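Local coordinates for protein pectate lyase II (Xanthomonas campestris pv. campestris, PDB 2QY1) that probably cleaves pectate, a plant cell-wall polysaccharide, as a secreted lyase of the polysaccharide lyase 1 family, at residues M102-L106 with T135-S139; F151-I155 with N169-Y174. The protein carries 2 engineered substitutions. One frame throughout, in Å; residues are numbered along the deposited sequence.

Contact 1: M102-L106 with T135-S139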
loop_
_atom_site.group_PDB
_atom_site.type_symbol
_atom_site.label_atom_id
_atom_site.label_comp_id
_atom_site.label_asym_id
_atom_site.label_seq_id
_atom_site.Cartn_x
_atom_site.Cartn_y
_atom_site.Cartn_z
ATOM N N MET A 102 5.890 3.965 10.470
ATOM C CA MET A 102 5.806 2.658 11.118
ATOM C C MET A 102 6.670 1.640 10.388
ATOM O O MET A 102 6.698 1.605 9.157
ATOM C CB MET A 102 4.359 2.153 11.173
ATOM C CG MET A 102 3.439 2.946 12.094
ATOM S SD MET A 102 3.834 2.734 13.838
ATOM C CE MET A 102 3.026 1.166 14.176
ATOM N N THR A 103 7.382 0.824 11.159
ATOM C CA THR A 103 8.104 -0.321 10.621
ATOM C C THR A 103 7.346 -1.572 11.046
ATOM O O THR A 103 7.284 -1.901 12.237
ATOM C CB THR A 103 9.571 -0.346 11.100
ATOM O OG1 THR A 103 10.241 0.833 10.635
ATOM C CG2 THR A 103 10.300 -1.573 10.569
ATOM N N ILE A 104 6.757 -2.244 10.057
ATOM C CA ILE A 104 5.837 -3.359 10.279
ATOM C C ILE A 104 6.394 -4.613 9.594
ATOM O O ILE A 104 6.495 -4.665 8.366
ATOM C CB ILE A 104 4.413 -3.024 9.740
ATOM C CG1 ILE A 104 3.860 -1.753 10.412
ATOM C CG2 ILE A 104 3.457 -4.206 9.938
ATOM C CD1 ILE A 104 2.556 -1.226 9.821
ATOM N N GLY A 105 6.762 -5.618 10.389
ATOM C CA GLY A 105 7.433 -6.791 9.838
ATOM C C GLY A 105 6.984 -8.145 10.350
ATOM O O GLY A 105 6.592 -8.287 11.511
ATOM N N LEU A 106 7.044 -9.134 9.456
ATOM C CA LEU A 106 6.875 -10.552 9.782
ATOM C C LEU A 106 5.674 -10.848 10.684
ATOM O O LEU A 106 5.806 -11.482 11.741
ATOM C CB LEU A 106 8.171 -11.112 10.382
ATOM C CG LEU A 106 9.377 -11.174 9.437
ATOM C CD1 LEU A 106 10.676 -11.236 10.233
ATOM C CD2 LEU A 106 9.259 -12.366 8.486
ATOM N N THR A 135 7.735 1.358 6.510
ATOM C CA THR A 135 8.515 0.240 5.977
ATOM C C THR A 135 7.780 -1.053 6.312
ATOM O O THR A 135 7.480 -1.319 7.474
ATOM C CB THR A 135 9.952 0.231 6.537
ATOM O OG1 THR A 135 10.620 1.430 6.129
ATOM C CG2 THR A 135 10.750 -0.974 6.026
ATOM N N VAL A 136 7.474 -1.839 5.283
ATOM C CA VAL A 136 6.691 -3.065 5.445
ATOM C C VAL A 136 7.463 -4.238 4.844
ATOM O O VAL A 136 7.842 -4.197 3.674
ATOM C CB VAL A 136 5.296 -2.928 4.775
ATOM C CG1 VAL A 136 4.500 -4.234 4.873
ATOM C CG2 VAL A 136 4.505 -1.770 5.397
ATOM N N PHE A 137 7.705 -5.276 5.644
ATOM C CA PHE A 137 8.460 -6.442 5.170
ATOM C C PHE A 137 8.000 -7.766 5.779
ATOM O O PHE A 137 7.421 -7.801 6.862
ATOM C CB PHE A 137 9.967 -6.246 5.389
ATOM C CG PHE A 137 10.394 -6.312 6.832
ATOM C CD1 PHE A 137 10.368 -5.172 7.633
ATOM C CD2 PHE A 137 10.833 -7.514 7.387
ATOM C CE1 PHE A 137 10.765 -5.230 8.965
ATOM C CE2 PHE A 137 11.227 -7.584 8.720
ATOM C CZ PHE A 137 11.194 -6.438 9.509
ATOM N N ALA A 138 8.263 -8.855 5.067
ATOM C CA ALA A 138 7.971 -10.190 5.568
ATOM C C ALA A 138 9.015 -11.160 5.033
ATOM O O ALA A 138 10.214 -10.959 5.236
ATOM C CB ALA A 138 6.563 -10.621 5.165
ATOM N N SER A 139 8.551 -12.194 4.336
ATOM C CA SER A 139 9.417 -13.170 3.691
ATOM C C SER A 139 8.742 -13.721 2.442
ATOM O O SER A 139 7.512 -13.806 2.373
ATOM C CB SER A 139 9.747 -14.313 4.654
ATOM O OG SER A 139 10.409 -15.379 3.993
#

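Contact 2: F151-I155 with N169-Y174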
loop_
_atom_site.group_PDB
_atom_site.type_symbol
_atom_site.label_atom_id
_atom_site.label_comp_id
_atom_site.label_asym_id
_atom_site.label_seq_id
_atom_site.Cartn_x
_atom_site.Cartn_y
_atom_site.Cartn_z
ATOM N N PHE A 151 2.031 -15.209 4.540
ATOM C CA PHE A 151 1.742 -13.855 5.007
ATOM C C PHE A 151 0.599 -13.288 4.159
ATOM O O PHE A 151 0.106 -13.973 3.262
ATOM C CB PHE A 151 3.001 -12.980 4.935
ATOM C CG PHE A 151 4.115 -13.467 5.824
ATOM C CD1 PHE A 151 4.186 -13.064 7.157
ATOM C CD2 PHE A 151 5.069 -14.360 5.338
ATOM C CE1 PHE A 151 5.207 -13.529 7.988
ATOM C CE2 PHE A 151 6.088 -14.836 6.161
ATOM C CZ PHE A 151 6.158 -14.417 7.489
ATOM N N ASP A 152 0.159 -12.065 4.454
ATOM C CA ASP A 152 -0.953 -11.451 3.710
ATOM C C ASP A 152 -0.536 -10.134 3.048
ATOM O O ASP A 152 0.614 -9.982 2.646
ATOM C CB ASP A 152 -2.186 -11.279 4.610
ATOM C CG ASP A 152 -3.356 -10.590 3.902
ATOM O OD1 ASP A 152 -3.697 -9.458 4.297
ATOM O OD2 ASP A 152 -3.934 -11.169 2.953
ATOM N N GLY A 153 -1.470 -9.190 2.948
ATOM C CA GLY A 153 -1.271 -7.959 2.191
ATOM C C GLY A 153 -0.385 -6.942 2.871
ATOM O O GLY A 153 -0.244 -6.943 4.094
ATOM N N GLY A 154 0.224 -6.075 2.067
ATOM C CA GLY A 154 1.113 -5.041 2.587
ATOM C C GLY A 154 0.341 -3.768 2.857
ATOM O O GLY A 154 0.106 -3.407 4.014
ATOM N N ILE A 155 -0.052 -3.087 1.784
ATOM C CA ILE A 155 -0.823 -1.856 1.893
ATOM C C ILE A 155 -2.078 -2.017 1.040
ATOM O O ILE A 155 -2.051 -1.813 -0.175
ATOM C CB ILE A 155 0.020 -0.617 1.488
ATOM C CG1 ILE A 155 1.254 -0.508 2.396
ATOM C CG2 ILE A 155 -0.825 0.662 1.562
ATOM C CD1 ILE A 155 2.404 0.274 1.813
ATOM N N ASN A 169 6.589 4.898 0.902
ATOM C CA ASN A 169 6.680 3.640 1.633
ATOM C C ASN A 169 7.763 2.724 1.069
ATOM O O ASN A 169 8.115 2.843 -0.124
ATOM C CB ASN A 169 5.331 2.921 1.633
ATOM C CG ASN A 169 4.266 3.678 2.403
ATOM O OD1 ASN A 169 4.376 3.867 3.614
ATOM N ND2 ASN A 169 3.228 4.116 1.701
ATOM N N TYR A 170 8.279 1.858 1.901
ATOM C CA TYR A 170 9.281 0.893 1.485
ATOM C C TYR A 170 8.748 -0.500 1.788
ATOM O O TYR A 170 8.588 -0.872 2.951
ATOM C CB TYR A 170 10.602 1.176 2.211
ATOM C CG TYR A 170 11.782 0.283 1.867
ATOM C CD1 TYR A 170 11.809 -0.493 0.704
ATOM C CD2 TYR A 170 12.898 0.247 2.704
ATOM C CE1 TYR A 170 12.910 -1.301 0.402
ATOM C CE2 TYR A 170 14.000 -0.546 2.407
ATOM C CZ TYR A 170 14.001 -1.315 1.258
ATOM O OH TYR A 170 15.099 -2.098 0.977
ATOM N N VAL A 171 8.448 -1.248 0.730
ATOM C CA VAL A 171 7.949 -2.613 0.860
ATOM C C VAL A 171 8.954 -3.563 0.227
ATOM O O VAL A 171 9.235 -3.473 -0.973
ATOM C CB VAL A 171 6.551 -2.804 0.208
ATOM C CG1 VAL A 171 6.009 -4.204 0.504
ATOM C CG2 VAL A 171 5.563 -1.736 0.688
ATOM N N TYR A 172 9.500 -4.466 1.038
ATOM C CA TYR A 172 10.491 -5.430 0.557
ATOM C C TYR A 172 10.292 -6.821 1.158
ATOM O O TYR A 172 9.623 -6.968 2.179
ATOM C CB TYR A 172 11.922 -4.916 0.791
ATOM C CG TYR A 172 12.368 -4.875 2.238
ATOM C CD1 TYR A 172 13.022 -5.965 2.817
ATOM C CD2 TYR A 172 12.157 -3.742 3.023
ATOM C CE1 TYR A 172 13.440 -5.931 4.141
ATOM C CE2 TYR A 172 12.578 -3.698 4.349
ATOM C CZ TYR A 172 13.213 -4.793 4.900
ATOM O OH TYR A 172 13.628 -4.755 6.211
ATOM N N ASN A 173 10.875 -7.832 0.510
ATOM C CA ASN A 173 10.735 -9.231 0.930
ATOM C C ASN A 173 9.275 -9.564 1.226
ATOM O O ASN A 173 8.942 -10.086 2.289
ATOM C CB ASN A 173 11.636 -9.530 2.136
ATOM C CG ASN A 173 13.114 -9.409 1.813
ATOM O OD1 ASN A 173 13.507 -9.305 0.650
ATOM N ND2 ASN A 173 13.945 -9.426 2.849
ATOM N N TYR A 174 8.411 -9.241 0.268
ATOM C CA TYR A 174 6.973 -9.298 0.467
ATOM C C TYR A 174 6.312 -9.897 -0.767
ATOM O O TYR A 174 6.615 -9.488 -1.883
ATOM C CB TYR A 174 6.433 -7.885 0.739
ATOM C CG TYR A 174 5.300 -7.879 1.723
ATOM C CD1 TYR A 174 5.546 -7.759 3.089
ATOM C CD2 TYR A 174 3.983 -8.025 1.298
ATOM C CE1 TYR A 174 4.506 -7.778 4.008
ATOM C CE2 TYR A 174 2.942 -8.043 2.205
ATOM C CZ TYR A 174 3.208 -7.921 3.557
ATOM O OH TYR A 174 2.174 -7.940 4.465
HETATM O O HOH W 1 1.926 -9.982 6.266
#

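Contact 1: M102-L106 with T135-S139
Strands 103-105 and 135-137 run parallel; their axes come within 4.8 Å, at an angle of 5°. They lie on neighbouring coils of the right-handed parallel beta-helix of pectate lyases. The register is direct: T103 faces T135, I104 faces V136 and G105 faces F137. Backbone hydrogen bonds pass to and fro. T135 N donates to M102 O (2.9 Å), I104 N to T135 O (2.8 Å), and F137 N to I104 O (3.0 Å). Just past the first strand, L106 N donates to F137 O at 2.9 Å.

Two of the three pairs are alike. T103 lies beside T135 on one face of the sheet, and I104 beside V136 on the other, buried face. T135 OG1 is held by A324 N. The F137 ring leans over G105, where a CB would clash with it. Its other neighbours include the rings of F49 and Y172. L106 CD1 touches F137 CE2 at 4.0 Å. G105 CA sits 3.8 Å from the ring centroid, a CH-pi contact over the face.

Contact 2: F151-I155 with N169-Y174
Y174 extends its ring across the interior of the beta-helix and meets the backbone of D152, G153 and G154 with its hydroxyl end. Its hydroxyl donates a hydrogen bond to the carbonyl opposite, Y174 OH to G153 O, at 2.6 Å. A water joins in: it donates to Y174 OH (2.7 Å) and accepts from D152 N (3.3 Å). S115 OG is a further partner of the same hydroxyl. The ring also comes close to the loop: Y174 CE2 is 3.1 Å from D152 O and 3.4 Å from G154 N. Glycine suits this spot, since a CB on G154 would sit tight against CE2.

Farther along, I155 CD1 packs on V171 CG2 (3.9 Å) and lies 3.9 Å from N169 CG. The side-chain amide of N169 hydrogen-bonds to N134 N through OD1 and to V131 O through ND2. No strand pairing joins the segments; the nearest CA atoms, those of G154 and V171, are 7.5 Å apart. The contact spans the core of the beta-helix. On one side 151-155 leads into strand 155-158, beside strand 116-119, and the I155 backbone hydrogen-bonds to V177 of the next coil. On the other, strand 164-174 lies between strands 129-137 and 193-202.

In the fold
From the N terminus, the chain passes a helix and several strands before it reaches strand 97-105, whose end lies in 102-106. It returns through strand 116-119 in the second sheet to strand 129-137, and contact 1 closes that turn of the beta-helix. The next loop leads through 151-155 into strand 155-158, then back to strand 164-174, where contact 2 closes. The two contacts are in series; they neither nest nor cross. Contact 1 joins neighbouring strands within one sheet. Contact 2 bridges the interior between two sheets. They meet where 135-139 lies beside 169-174. V136 N probably hydrogen-bonds to Y170 O (2.8 Å), and A138 N to N173 O (3.1 Å).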